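Local coordinates for putative uncharacterized protein gbs0355 (Streptococcus agalactiae, PDB 3OKZ), which is of unknown function but belongs to the LytR/CpsA/Psr family, whose members probably attach glycopolymers to the bacterial cell wall, at residues A[43-48]-A[83-88]; A[58-63]-A[272-277]; A[124-129]-A[207-212]; A[166-171]-A[187-192]. One frame throughout, in Å; residues are numbered along the deposited sequence.

Contact 1: A[43-48]-A[83-88]; sequences DSMILV and AKLNAA
On one face of the central mixed β-sheet of this LytR/CpsA/Psr-family protein, Met45 of strand 41-51 meets Leu85 in the type I β-turn that runs from Lys84 to Ala87. Met45 is present as selenomethionine, and the touching is done by its terminal methyl. CE lies 3.8 Å from Leu85 CG and 4.0 Å from Leu85 CD2; the side chains meet at a slant and through apolar atoms only. The Met45 chain runs straight through chi2 and bends at SE (chi3 -78°), which carries CE round toward the turn. Leu85 answers with CG placed opposite its own backbone nitrogen (chi1 175°), which sets CG and CD2 against the selenomethionine methyl.

The turn itself is closed by Ala87 N donating to Lys84 O at 2.9 Å. It joins short strand 82-84 to the chain entering helix 87-90. On the sheet side, Asp43 and Ser44 pair together with the single residue Gly26 of strand 20-28, a classic β-bulge, and Met45 is the next residue along. From there the strand alternates: the side chain of Met45 points to the turn, while Ile46 packs on Leu24 and Met59.

Neighbours close round the pair. Val101 of helix 93-105 and Met25 of strand 20-28 touch Met45, and Leu62 of the adjoining strand touches Leu85, so the contact sits in the buried layer between sheet and helix. The methyl also rests on the turn backbone, with Met45 CE 3.8 Å from Leu85 O and 4.5 Å from Asn86 CA.

Contact 2: A[58-63]-A[272-277]; sequences TMTSLE and NRIKKE
Thr58 OG1 is hydrogen-bonded to Thr49 OG1 on the neighbouring strand 41-51, while the methyl of the same side chain meets Glu277 of helix 264-277. The contact belongs to an α/β layer in which this helix lies against the central mixed sheet. The axes of strand 58-62 and helix 272-277 approach to 10.5 Å and run roughly antiparallel, with 149° between their directions.

In Thr58, chi1 of 76° places OG1 between the backbone nitrogen and the carbonyl carbon and leaves CG2 opposite that carbon. Thr58 CG2 thereby comes to 3.9 Å from Glu277 CD and 4.0 Å from Glu277 CG. The two side chains advance from opposite directions, and the glutamate chain is folded at chi2 (-51°). The firmer tie is through its backbone: Glu277 O accepts a hydrogen bond from Asn51 ND2 of strand 41-51.

Two residues on, on the same face of the strand, Thr60 stands more loosely before the helix. Arg273, whose guanidinium makes a cation-pi interaction with Tyr244, has NH2 4.3 Å from Thr60 OG1, well beyond hydrogen-bonding range. Ile274, extended at chi2, brings its end toward the strand, and Ile274 CD1 stops 4.3 Å from the same Thr60 OG1.

Contact 3: A[124-129]-A[207-212]; sequences VNAVGG and KKILSA
Ile209 of helix 203-212 packs against Ala126 and Val127, where a Schellman motif ends helix 117-126. Gly129 N donates to Val124 O at 3.0 Å and Gly128 N to Asn125 O at 2.9 Å, with Gly128 at positive phi (65°) as the C-prime residue. Val124 O accepts a second bond, from Val127 N, on the opposite face of its carbonyl plane.

The buried part of the contact is apolar and centred on Ile209. Its CD1 lies 4.1 Å from Val127 CG1, and the two side chains cross at about a right angle. In Ile209, CG1 stands opposite the carbonyl carbon (chi1 -69°) and the chain continues extended, so that CD1 reaches over to the valine. Helix 178-200 backs this side: Ile197 touches Val127, Leu200 touches Ile209, and Lys196 NZ donates to Val127 O.

Toward solvent the packing is thinner. Ala126 CB is 4.5 Å from Ile209 CG1, although the two residues have the closest CA atoms of the contact. Farther out, Ser211 bonds back to its own helix. Lys208 O accepts both Ala212 N and the hydroxyl of Ser211 from the same face of its plane. Ser211 OG lies 3.2 Å from Lys208 O, 33° out of that carbonyl plane.

Contact 4: A[166-171]-A[187-192]; sequences LVYSRM and REVIQK
Residues 166-171, carrying the last turn of helix 162-168, come nearest helix 178-200 at Ser169 and Val189, whose CA atoms are 7.2 Å apart. Tyr168 spans the gap. Its CG lies opposite the backbone nitrogen (chi1 -175°), and the ring reaches out to Glu188 and Val189. Tyr168 OH lies 3.2 Å from Glu188 OE1, a weak hydrogen bond at most, and OE2 is as near, so which oxygen takes the proton is open. OE1 sits in the ring plane at the edge, with the carboxylate turned 74° from the ring.

In this α/β fold, helix 178-200 covers one face of the central mixed sheet, Ile190 and Gln191 touching Met59. Arg185 NH1 fastens the chain from Tyr168 to Met171, donating to both Tyr168 O and Met171 O. Glu188 is gripped within its own helix by Lys192, one turn on, in an i to i+4 salt bridge that meets OE2 on its anti side, 34° out of the carboxylate plane. Lys192 NZ also bonds to Thr131 O.

Nearer the backbone than the hydroxyl, Val189 CG2 approaches the edge of the tyrosine ring near its plane, 3.9 Å from Tyr168 CD2. The same methyl lies 4.1 Å from Ser169 CB.

In the fold
Contacts 1 and 2 share one face of the central sheet. Their strands 41-51 and 56-62 are neighbours, joined by a probable backbone hydrogen bond from Leu47 N to Thr60 O (2.9 Å). Contacts 3 and 4 belong to the helical layer on the other face, which meets the sheet through Met59 and Ile190, and Val124 of contact 3 packs on Val189 of contact 4. Contact 1 lies deepest, its centre about 7 Å from the chain centre, and its side chains meet through apolar atoms. Contact 3, about 20 Å out, is also apolar but has exposed flanks. Contacts 2 and 4 mix methyl packing with charged groups. A salt bridge, Asp43 OD1 to Arg170 NH2, connects contacts 1 and 4.

Contact 1: A[43-48]-A[83-88]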
loop_
_atom_site.group_PDB
_atom_site.type_symbol
_atom_site.label_atom_id
_atom_site.label_comp_id
_atom_site.label_asym_id
_atom_site.label_seq_id
_atom_site.Cartn_x
_atom_site.Cartn_y
_atom_site.Cartn_z
ATOM N N ASP A 43 -2.391 -7.660 -1.133
ATOM C CA ASP A 43 -3.528 -7.483 -0.250
ATOM C C ASP A 43 -3.716 -5.999 0.013
ATOM O O ASP A 43 -4.780 -5.558 0.444
ATOM C CB ASP A 43 -3.278 -8.220 1.059
ATOM C CG ASP A 43 -4.542 -8.451 1.835
ATOM O OD1 ASP A 43 -5.448 -9.116 1.290
ATOM O OD2 ASP A 43 -4.628 -7.970 2.985
ATOM N N SER A 44 -2.665 -5.232 -0.255
ATOM C CA SER A 44 -2.694 -3.795 -0.056
ATOM C C SER A 44 -1.509 -3.126 -0.717
ATOM O O SER A 44 -0.413 -3.688 -0.771
ATOM C CB SER A 44 -2.660 -3.455 1.423
ATOM O OG SER A 44 -2.778 -2.058 1.592
HETATM N N MSE A 45 -1.737 -1.925 -1.229
HETATM C CA MSE A 45 -0.666 -1.193 -1.851
HETATM C C MSE A 45 -0.779 0.257 -1.506
HETATM O O MSE A 45 -1.795 0.880 -1.777
HETATM C CB MSE A 45 -0.697 -1.383 -3.351
HETATM C CG MSE A 45 0.161 -2.542 -3.793
HETATM SE SE MSE A 45 0.285 -2.596 -5.682
HETATM C CE MSE A 45 -1.448 -3.369 -6.044
ATOM N N ILE A 46 0.264 0.789 -0.884
ATOM C CA ILE A 46 0.260 2.191 -0.494
ATOM C C ILE A 46 1.579 2.824 -0.858
ATOM O O ILE A 46 2.635 2.308 -0.490
ATOM C CB ILE A 46 0.076 2.380 1.025
ATOM C CG1 ILE A 46 -1.091 1.538 1.530
ATOM C CG2 ILE A 46 -0.163 3.838 1.327
ATOM C CD1 ILE A 46 -0.744 0.076 1.678
ATOM N N LEU A 47 1.511 3.935 -1.585
ATOM C CA LEU A 47 2.706 4.663 -1.980
ATOM C C LEU A 47 2.921 5.684 -0.868
ATOM O O LEU A 47 2.057 6.526 -0.611
ATOM C CB LEU A 47 2.490 5.348 -3.334
ATOM C CG LEU A 47 3.701 5.894 -4.108
ATOM C CD1 LEU A 47 4.111 7.273 -3.580
ATOM C CD2 LEU A 47 4.849 4.898 -4.017
ATOM N N VAL A 48 4.059 5.590 -0.189
ATOM C CA VAL A 48 4.343 6.490 0.921
ATOM C C VAL A 48 5.425 7.509 0.606
ATOM O O VAL A 48 6.454 7.171 0.012
ATOM C CB VAL A 48 4.812 5.702 2.170
ATOM C CG1 VAL A 48 4.658 6.562 3.418
ATOM C CG2 VAL A 48 4.035 4.393 2.296
ATOM N N ALA A 83 -5.151 -5.555 -17.222
ATOM C CA ALA A 83 -5.710 -6.309 -16.109
ATOM C C ALA A 83 -5.954 -5.357 -14.948
ATOM O O ALA A 83 -5.818 -4.140 -15.097
ATOM C CB ALA A 83 -4.730 -7.391 -15.694
ATOM N N LYS A 84 -6.334 -5.904 -13.799
ATOM C CA LYS A 84 -6.536 -5.075 -12.626
ATOM C C LYS A 84 -5.130 -4.860 -12.064
ATOM O O LYS A 84 -4.259 -5.717 -12.222
ATOM C CB LYS A 84 -7.397 -5.792 -11.575
ATOM C CG LYS A 84 -8.900 -5.913 -11.867
ATOM C CD LYS A 84 -9.602 -6.606 -10.679
ATOM C CE LYS A 84 -11.120 -6.691 -10.825
ATOM N NZ LYS A 84 -11.559 -7.641 -11.891
ATOM N N LEU A 85 -4.908 -3.717 -11.419
ATOM C CA LEU A 85 -3.611 -3.397 -10.817
ATOM C C LEU A 85 -3.194 -4.479 -9.827
ATOM O O LEU A 85 -2.012 -4.662 -9.525
ATOM C CB LEU A 85 -3.697 -2.074 -10.063
ATOM C CG LEU A 85 -2.429 -1.690 -9.301
ATOM C CD1 LEU A 85 -1.333 -1.534 -10.331
ATOM C CD2 LEU A 85 -2.614 -0.387 -8.482
ATOM N N ASN A 86 -4.196 -5.173 -9.310
ATOM C CA ASN A 86 -3.995 -6.232 -8.343
ATOM C C ASN A 86 -3.144 -7.366 -8.923
ATOM O O ASN A 86 -2.389 -8.014 -8.193
ATOM C CB ASN A 86 -5.371 -6.757 -7.910
ATOM C CG ASN A 86 -5.288 -7.839 -6.862
ATOM O OD1 ASN A 86 -4.881 -7.594 -5.725
ATOM N ND2 ASN A 86 -5.677 -9.052 -7.238
ATOM N N ALA A 87 -3.248 -7.576 -10.237
ATOM C CA ALA A 87 -2.536 -8.658 -10.922
ATOM C C ALA A 87 -1.032 -8.521 -11.129
ATOM O O ALA A 87 -0.385 -9.492 -11.520
ATOM C CB ALA A 87 -3.200 -8.940 -12.266
ATOM N N ALA A 88 -0.469 -7.339 -10.893
ATOM C CA ALA A 88 0.969 -7.161 -11.072
ATOM C C ALA A 88 1.728 -8.123 -10.158
ATOM O O ALA A 88 2.460 -8.996 -10.627
ATOM C CB ALA A 88 1.362 -5.737 -10.767
#

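Contact 2: A[58-63]-A[272-277]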
loop_
_atom_site.group_PDB
_atom_site.type_symbol
_atom_site.label_atom_id
_atom_site.label_comp_id
_atom_site.label_asym_id
_atom_site.label_seq_id
_atom_site.Cartn_x
_atom_site.Cartn_y
_atom_site.Cartn_z
ATOM N N THR A 58 2.873 11.513 3.578
ATOM C CA THR A 58 1.597 11.286 2.914
ATOM C C THR A 58 1.482 9.828 2.510
ATOM O O THR A 58 2.475 9.197 2.141
ATOM C CB THR A 58 1.458 12.119 1.638
ATOM O OG1 THR A 58 2.247 11.527 0.593
ATOM C CG2 THR A 58 1.917 13.558 1.891
HETATM N N MSE A 59 0.264 9.303 2.577
HETATM C CA MSE A 59 0.001 7.924 2.197
HETATM C C MSE A 59 -1.105 7.854 1.181
HETATM O O MSE A 59 -2.227 8.300 1.430
HETATM C CB MSE A 59 -0.428 7.107 3.394
HETATM C CG MSE A 59 0.577 7.050 4.498
HETATM SE SE MSE A 59 -0.081 5.819 5.778
HETATM C CE MSE A 59 0.826 4.246 5.113
ATOM N N THR A 60 -0.793 7.276 0.034
ATOM C CA THR A 60 -1.790 7.129 -1.001
ATOM C C THR A 60 -2.073 5.647 -1.291
ATOM O O THR A 60 -1.214 4.903 -1.769
ATOM C CB THR A 60 -1.353 7.900 -2.261
ATOM O OG1 THR A 60 -1.281 9.295 -1.935
ATOM C CG2 THR A 60 -2.358 7.728 -3.402
ATOM N N SER A 61 -3.288 5.226 -0.949
ATOM C CA SER A 61 -3.732 3.855 -1.170
ATOM C C SER A 61 -4.038 3.704 -2.657
ATOM O O SER A 61 -4.591 4.611 -3.282
ATOM C CB SER A 61 -4.991 3.571 -0.341
ATOM O OG SER A 61 -4.784 3.817 1.046
ATOM N N LEU A 62 -3.693 2.558 -3.226
ATOM C CA LEU A 62 -3.908 2.334 -4.654
ATOM C C LEU A 62 -4.929 1.234 -4.894
ATOM O O LEU A 62 -4.650 0.057 -4.670
ATOM C CB LEU A 62 -2.575 1.972 -5.315
ATOM C CG LEU A 62 -1.398 2.840 -4.847
ATOM C CD1 LEU A 62 -0.072 2.369 -5.476
ATOM C CD2 LEU A 62 -1.690 4.286 -5.196
ATOM N N GLU A 63 -6.108 1.637 -5.367
ATOM C CA GLU A 63 -7.223 0.724 -5.642
ATOM C C GLU A 63 -6.835 -0.481 -6.490
ATOM O O GLU A 63 -6.485 -0.344 -7.659
ATOM C CB GLU A 63 -8.355 1.484 -6.332
ATOM C CG GLU A 63 -9.530 0.602 -6.721
ATOM C CD GLU A 63 -9.992 -0.281 -5.575
ATOM O OE1 GLU A 63 -10.334 0.263 -4.502
ATOM O OE2 GLU A 63 -10.010 -1.519 -5.745
ATOM N N ASN A 272 1.374 14.587 -9.523
ATOM C CA ASN A 272 2.030 15.842 -9.176
ATOM C C ASN A 272 1.995 16.173 -7.685
ATOM O O ASN A 272 2.933 16.771 -7.156
ATOM C CB ASN A 272 1.417 16.980 -10.006
ATOM C CG ASN A 272 1.632 16.791 -11.515
ATOM O OD1 ASN A 272 1.127 17.574 -12.321
ATOM N ND2 ASN A 272 2.388 15.752 -11.894
ATOM N N ARG A 273 0.916 15.788 -7.013
ATOM C CA ARG A 273 0.789 16.027 -5.578
ATOM C C ARG A 273 1.918 15.232 -4.929
ATOM O O ARG A 273 2.634 15.729 -4.053
ATOM C CB ARG A 273 -0.573 15.527 -5.084
ATOM C CG ARG A 273 -0.929 15.909 -3.659
ATOM C CD ARG A 273 -0.797 14.720 -2.716
ATOM N NE ARG A 273 -1.557 13.556 -3.174
ATOM C CZ ARG A 273 -2.868 13.548 -3.414
ATOM N NH1 ARG A 273 -3.600 14.647 -3.242
ATOM N NH2 ARG A 273 -3.452 12.432 -3.833
ATOM N N ILE A 274 2.078 13.990 -5.376
ATOM C CA ILE A 274 3.134 13.125 -4.865
ATOM C C ILE A 274 4.490 13.680 -5.293
ATOM O O ILE A 274 5.412 13.773 -4.479
ATOM C CB ILE A 274 2.986 11.685 -5.398
ATOM C CG1 ILE A 274 1.731 11.044 -4.804
ATOM C CG2 ILE A 274 4.215 10.874 -5.066
ATOM C CD1 ILE A 274 1.608 9.554 -5.086
ATOM N N LYS A 275 4.610 14.053 -6.567
ATOM C CA LYS A 275 5.857 14.607 -7.084
ATOM C C LYS A 275 6.320 15.809 -6.259
ATOM O O LYS A 275 7.502 15.920 -5.933
ATOM C CB LYS A 275 5.690 15.002 -8.551
ATOM C CG LYS A 275 5.766 13.819 -9.491
ATOM C CD LYS A 275 5.372 14.163 -10.904
ATOM C CE LYS A 275 5.544 12.947 -11.799
ATOM N NZ LYS A 275 4.894 13.135 -13.119
ATOM N N LYS A 276 5.393 16.702 -5.916
ATOM C CA LYS A 276 5.751 17.861 -5.112
ATOM C C LYS A 276 6.368 17.403 -3.789
ATOM O O LYS A 276 7.254 18.063 -3.251
ATOM C CB LYS A 276 4.526 18.728 -4.824
ATOM C CG LYS A 276 4.831 19.914 -3.909
ATOM C CD LYS A 276 3.571 20.615 -3.399
ATOM C CE LYS A 276 2.742 21.217 -4.529
ATOM N NZ LYS A 276 1.523 21.918 -4.030
ATOM N N GLU A 277 5.898 16.268 -3.271
ATOM C CA GLU A 277 6.399 15.722 -2.008
ATOM C C GLU A 277 7.840 15.242 -2.104
ATOM O O GLU A 277 8.633 15.458 -1.184
ATOM C CB GLU A 277 5.535 14.545 -1.545
ATOM C CG GLU A 277 4.123 14.920 -1.191
ATOM C CD GLU A 277 4.072 16.085 -0.237
ATOM O OE1 GLU A 277 4.920 16.130 0.683
ATOM O OE2 GLU A 277 3.184 16.951 -0.400
#

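Contact 3: A[124-129]-A[207-212]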
loop_
_atom_site.group_PDB
_atom_site.type_symbol
_atom_site.label_atom_id
_atom_site.label_comp_id
_atom_site.label_asym_id
_atom_site.label_seq_id
_atom_site.Cartn_x
_atom_site.Cartn_y
_atom_site.Cartn_z
ATOM N N VAL A 124 1.256 -5.458 15.047
ATOM C CA VAL A 124 0.279 -4.847 15.925
ATOM C C VAL A 124 0.523 -5.327 17.357
ATOM O O VAL A 124 0.651 -4.519 18.274
ATOM C CB VAL A 124 -1.159 -5.211 15.494
ATOM C CG1 VAL A 124 -2.150 -4.808 16.573
ATOM C CG2 VAL A 124 -1.489 -4.521 14.174
ATOM N N ASN A 125 0.613 -6.638 17.545
ATOM C CA ASN A 125 0.828 -7.187 18.878
ATOM C C ASN A 125 2.125 -6.699 19.517
ATOM O O ASN A 125 2.186 -6.492 20.726
ATOM C CB ASN A 125 0.808 -8.721 18.847
ATOM C CG ASN A 125 -0.619 -9.303 18.705
ATOM O OD1 ASN A 125 -1.605 -8.711 19.167
ATOM N ND2 ASN A 125 -0.721 -10.478 18.093
ATOM N N ALA A 126 3.155 -6.486 18.707
ATOM C CA ALA A 126 4.434 -6.031 19.234
ATOM C C ALA A 126 4.359 -4.671 19.921
ATOM O O ALA A 126 5.139 -4.401 20.825
ATOM C CB ALA A 126 5.458 -5.988 18.139
ATOM N N VAL A 127 3.443 -3.809 19.490
ATOM C CA VAL A 127 3.319 -2.500 20.119
ATOM C C VAL A 127 2.190 -2.545 21.138
ATOM O O VAL A 127 1.555 -1.527 21.442
ATOM C CB VAL A 127 3.041 -1.366 19.082
ATOM C CG1 VAL A 127 4.075 -1.408 17.989
ATOM C CG2 VAL A 127 1.636 -1.496 18.497
ATOM N N GLY A 128 1.939 -3.734 21.669
ATOM C CA GLY A 128 0.889 -3.876 22.662
ATOM C C GLY A 128 -0.509 -3.603 22.138
ATOM O O GLY A 128 -1.341 -3.019 22.831
ATOM N N GLY A 129 -0.762 -4.016 20.900
ATOM C CA GLY A 129 -2.071 -3.831 20.291
ATOM C C GLY A 129 -2.483 -2.395 20.049
ATOM O O GLY A 129 -1.805 -1.461 20.483
ATOM N N LYS A 207 14.588 -1.683 17.404
ATOM C CA LYS A 207 15.322 -2.856 16.958
ATOM C C LYS A 207 14.496 -4.103 17.221
ATOM O O LYS A 207 14.315 -4.937 16.342
ATOM C CB LYS A 207 16.650 -2.981 17.704
ATOM C CG LYS A 207 17.715 -1.984 17.278
ATOM C CD LYS A 207 19.072 -2.393 17.834
ATOM C CE LYS A 207 20.177 -1.469 17.369
ATOM N NZ LYS A 207 21.490 -1.912 17.904
ATOM N N LYS A 208 13.986 -4.200 18.443
ATOM C CA LYS A 208 13.200 -5.351 18.860
ATOM C C LYS A 208 11.989 -5.548 17.973
ATOM O O LYS A 208 11.673 -6.659 17.567
ATOM C CB LYS A 208 12.757 -5.196 20.319
ATOM C CG LYS A 208 13.887 -5.321 21.351
ATOM C CD LYS A 208 13.335 -5.669 22.739
ATOM C CE LYS A 208 14.439 -5.837 23.780
ATOM N NZ LYS A 208 15.121 -4.559 24.138
ATOM N N ILE A 209 11.319 -4.454 17.659
ATOM C CA ILE A 209 10.143 -4.525 16.827
ATOM C C ILE A 209 10.444 -4.939 15.394
ATOM O O ILE A 209 9.790 -5.840 14.863
ATOM C CB ILE A 209 9.395 -3.185 16.850
ATOM C CG1 ILE A 209 8.785 -2.996 18.242
ATOM C CG2 ILE A 209 8.327 -3.146 15.758
ATOM C CD1 ILE A 209 8.122 -1.659 18.475
ATOM N N LEU A 210 11.435 -4.316 14.762
ATOM C CA LEU A 210 11.737 -4.675 13.381
ATOM C C LEU A 210 12.274 -6.086 13.234
ATOM O O LEU A 210 12.267 -6.642 12.143
ATOM C CB LEU A 210 12.704 -3.666 12.753
ATOM C CG LEU A 210 12.157 -2.229 12.623
ATOM C CD1 LEU A 210 13.137 -1.387 11.824
ATOM C CD2 LEU A 210 10.788 -2.228 11.937
ATOM N N SER A 211 12.712 -6.672 14.342
ATOM C CA SER A 211 13.240 -8.031 14.343
ATOM C C SER A 211 12.090 -8.995 14.644
ATOM O O SER A 211 12.120 -10.169 14.256
ATOM C CB SER A 211 14.319 -8.182 15.416
ATOM O OG SER A 211 13.791 -8.859 16.535
ATOM N N ALA A 212 11.090 -8.484 15.361
ATOM C CA ALA A 212 9.891 -9.251 15.705
ATOM C C ALA A 212 9.120 -9.579 14.424
ATOM O O ALA A 212 8.450 -10.609 14.337
ATOM C CB ALA A 212 8.985 -8.437 16.647
#

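Contact 4: A[166-171]-A[187-192]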
loop_
_atom_site.group_PDB
_atom_site.type_symbol
_atom_site.label_atom_id
_atom_site.label_comp_id
_atom_site.label_asym_id
_atom_site.label_seq_id
_atom_site.Cartn_x
_atom_site.Cartn_y
_atom_site.Cartn_z
ATOM N N LEU A 166 -6.095 -7.671 11.769
ATOM C CA LEU A 166 -6.100 -8.205 10.413
ATOM C C LEU A 166 -7.538 -8.193 9.887
ATOM O O LEU A 166 -7.801 -7.677 8.796
ATOM C CB LEU A 166 -5.541 -9.630 10.398
ATOM C CG LEU A 166 -5.633 -10.406 9.080
ATOM C CD1 LEU A 166 -4.959 -9.626 7.979
ATOM C CD2 LEU A 166 -4.974 -11.762 9.229
ATOM N N VAL A 167 -8.462 -8.745 10.676
ATOM C CA VAL A 167 -9.874 -8.799 10.301
ATOM C C VAL A 167 -10.434 -7.394 10.062
ATOM O O VAL A 167 -11.206 -7.175 9.125
ATOM C CB VAL A 167 -10.722 -9.525 11.391
ATOM C CG1 VAL A 167 -12.197 -9.578 10.970
ATOM C CG2 VAL A 167 -10.200 -10.952 11.597
ATOM N N TYR A 168 -10.023 -6.440 10.891
ATOM C CA TYR A 168 -10.478 -5.068 10.763
ATOM C C TYR A 168 -10.026 -4.400 9.470
ATOM O O TYR A 168 -10.697 -3.505 8.957
ATOM C CB TYR A 168 -9.977 -4.254 11.948
ATOM C CG TYR A 168 -10.475 -2.821 11.992
ATOM C CD1 TYR A 168 -11.793 -2.531 12.331
ATOM C CD2 TYR A 168 -9.614 -1.758 11.723
ATOM C CE1 TYR A 168 -12.236 -1.225 12.413
ATOM C CE2 TYR A 168 -10.055 -0.438 11.799
ATOM C CZ TYR A 168 -11.362 -0.186 12.150
ATOM O OH TYR A 168 -11.783 1.115 12.274
ATOM N N SER A 169 -8.891 -4.819 8.931
ATOM C CA SER A 169 -8.411 -4.204 7.696
ATOM C C SER A 169 -8.713 -5.009 6.437
ATOM O O SER A 169 -8.277 -4.641 5.347
ATOM C CB SER A 169 -6.912 -3.944 7.787
ATOM O OG SER A 169 -6.229 -5.135 8.108
ATOM N N ARG A 170 -9.449 -6.106 6.576
ATOM C CA ARG A 170 -9.805 -6.901 5.408
ATOM C C ARG A 170 -11.296 -6.769 5.096
ATOM O O ARG A 170 -11.708 -6.846 3.942
ATOM C CB ARG A 170 -9.471 -8.373 5.642
ATOM C CG ARG A 170 -8.048 -8.784 5.293
ATOM C CD ARG A 170 -7.807 -10.219 5.741
ATOM N NE ARG A 170 -6.714 -10.861 5.017
ATOM C CZ ARG A 170 -6.696 -11.038 3.701
ATOM N NH1 ARG A 170 -7.714 -10.618 2.960
ATOM N NH2 ARG A 170 -5.662 -11.638 3.128
HETATM N N MSE A 171 -12.096 -6.566 6.141
HETATM C CA MSE A 171 -13.543 -6.445 5.997
HETATM C C MSE A 171 -13.878 -5.572 4.797
HETATM O O MSE A 171 -13.286 -4.513 4.593
HETATM C CB MSE A 171 -14.160 -5.872 7.278
HETATM C CG MSE A 171 -15.673 -6.053 7.358
HETATM SE SE MSE A 171 -16.765 -4.969 6.125
HETATM C CE MSE A 171 -17.201 -3.509 7.321
ATOM N N ARG A 187 -5.373 2.018 6.167
ATOM C CA ARG A 187 -4.486 3.138 6.462
ATOM C C ARG A 187 -4.452 3.393 7.959
ATOM O O ARG A 187 -3.411 3.683 8.535
ATOM C CB ARG A 187 -4.963 4.396 5.733
ATOM C CG ARG A 187 -4.770 4.388 4.219
ATOM C CD ARG A 187 -5.459 5.593 3.596
ATOM N NE ARG A 187 -6.484 5.212 2.623
ATOM C CZ ARG A 187 -7.568 5.938 2.369
ATOM N NH1 ARG A 187 -7.768 7.075 3.020
ATOM N NH2 ARG A 187 -8.454 5.533 1.468
ATOM N N GLU A 188 -5.609 3.275 8.581
ATOM C CA GLU A 188 -5.736 3.478 10.006
ATOM C C GLU A 188 -4.808 2.557 10.774
ATOM O O GLU A 188 -4.010 3.013 11.592
ATOM C CB GLU A 188 -7.173 3.197 10.428
ATOM C CG GLU A 188 -7.485 3.434 11.885
ATOM C CD GLU A 188 -8.939 3.149 12.176
ATOM O OE1 GLU A 188 -9.756 3.324 11.240
ATOM O OE2 GLU A 188 -9.266 2.762 13.324
ATOM N N VAL A 189 -4.917 1.255 10.527
ATOM C CA VAL A 189 -4.076 0.301 11.234
ATOM C C VAL A 189 -2.591 0.658 11.051
ATOM O O VAL A 189 -1.819 0.624 12.007
ATOM C CB VAL A 189 -4.349 -1.163 10.764
ATOM C CG1 VAL A 189 -3.581 -2.147 11.626
ATOM C CG2 VAL A 189 -5.829 -1.481 10.880
ATOM N N ILE A 190 -2.198 1.021 9.834
ATOM C CA ILE A 190 -0.808 1.376 9.582
ATOM C C ILE A 190 -0.402 2.591 10.398
ATOM O O ILE A 190 0.589 2.553 11.137
ATOM C CB ILE A 190 -0.559 1.648 8.070
ATOM C CG1 ILE A 190 -0.203 0.341 7.371
ATOM C CG2 ILE A 190 0.606 2.617 7.870
ATOM C CD1 ILE A 190 1.068 -0.291 7.897
ATOM N N GLN A 191 -1.174 3.664 10.276
ATOM C CA GLN A 191 -0.890 4.903 10.997
ATOM C C GLN A 191 -0.797 4.715 12.495
ATOM O O GLN A 191 0.101 5.259 13.132
ATOM C CB GLN A 191 -1.962 5.948 10.698
ATOM C CG GLN A 191 -2.033 6.345 9.237
ATOM C CD GLN A 191 -3.226 7.218 8.949
ATOM O OE1 GLN A 191 -3.390 8.277 9.552
ATOM N NE2 GLN A 191 -4.073 6.779 8.027
ATOM N N LYS A 192 -1.723 3.943 13.056
ATOM C CA LYS A 192 -1.745 3.713 14.496
ATOM C C LYS A 192 -0.558 2.903 15.010
ATOM O O LYS A 192 -0.002 3.210 16.065
ATOM C CB LYS A 192 -3.058 3.044 14.897
ATOM C CG LYS A 192 -4.266 3.983 14.788
ATOM C CD LYS A 192 -5.523 3.429 15.472
ATOM C CE LYS A 192 -6.575 4.525 15.563
ATOM N NZ LYS A 192 -7.899 4.033 16.004
#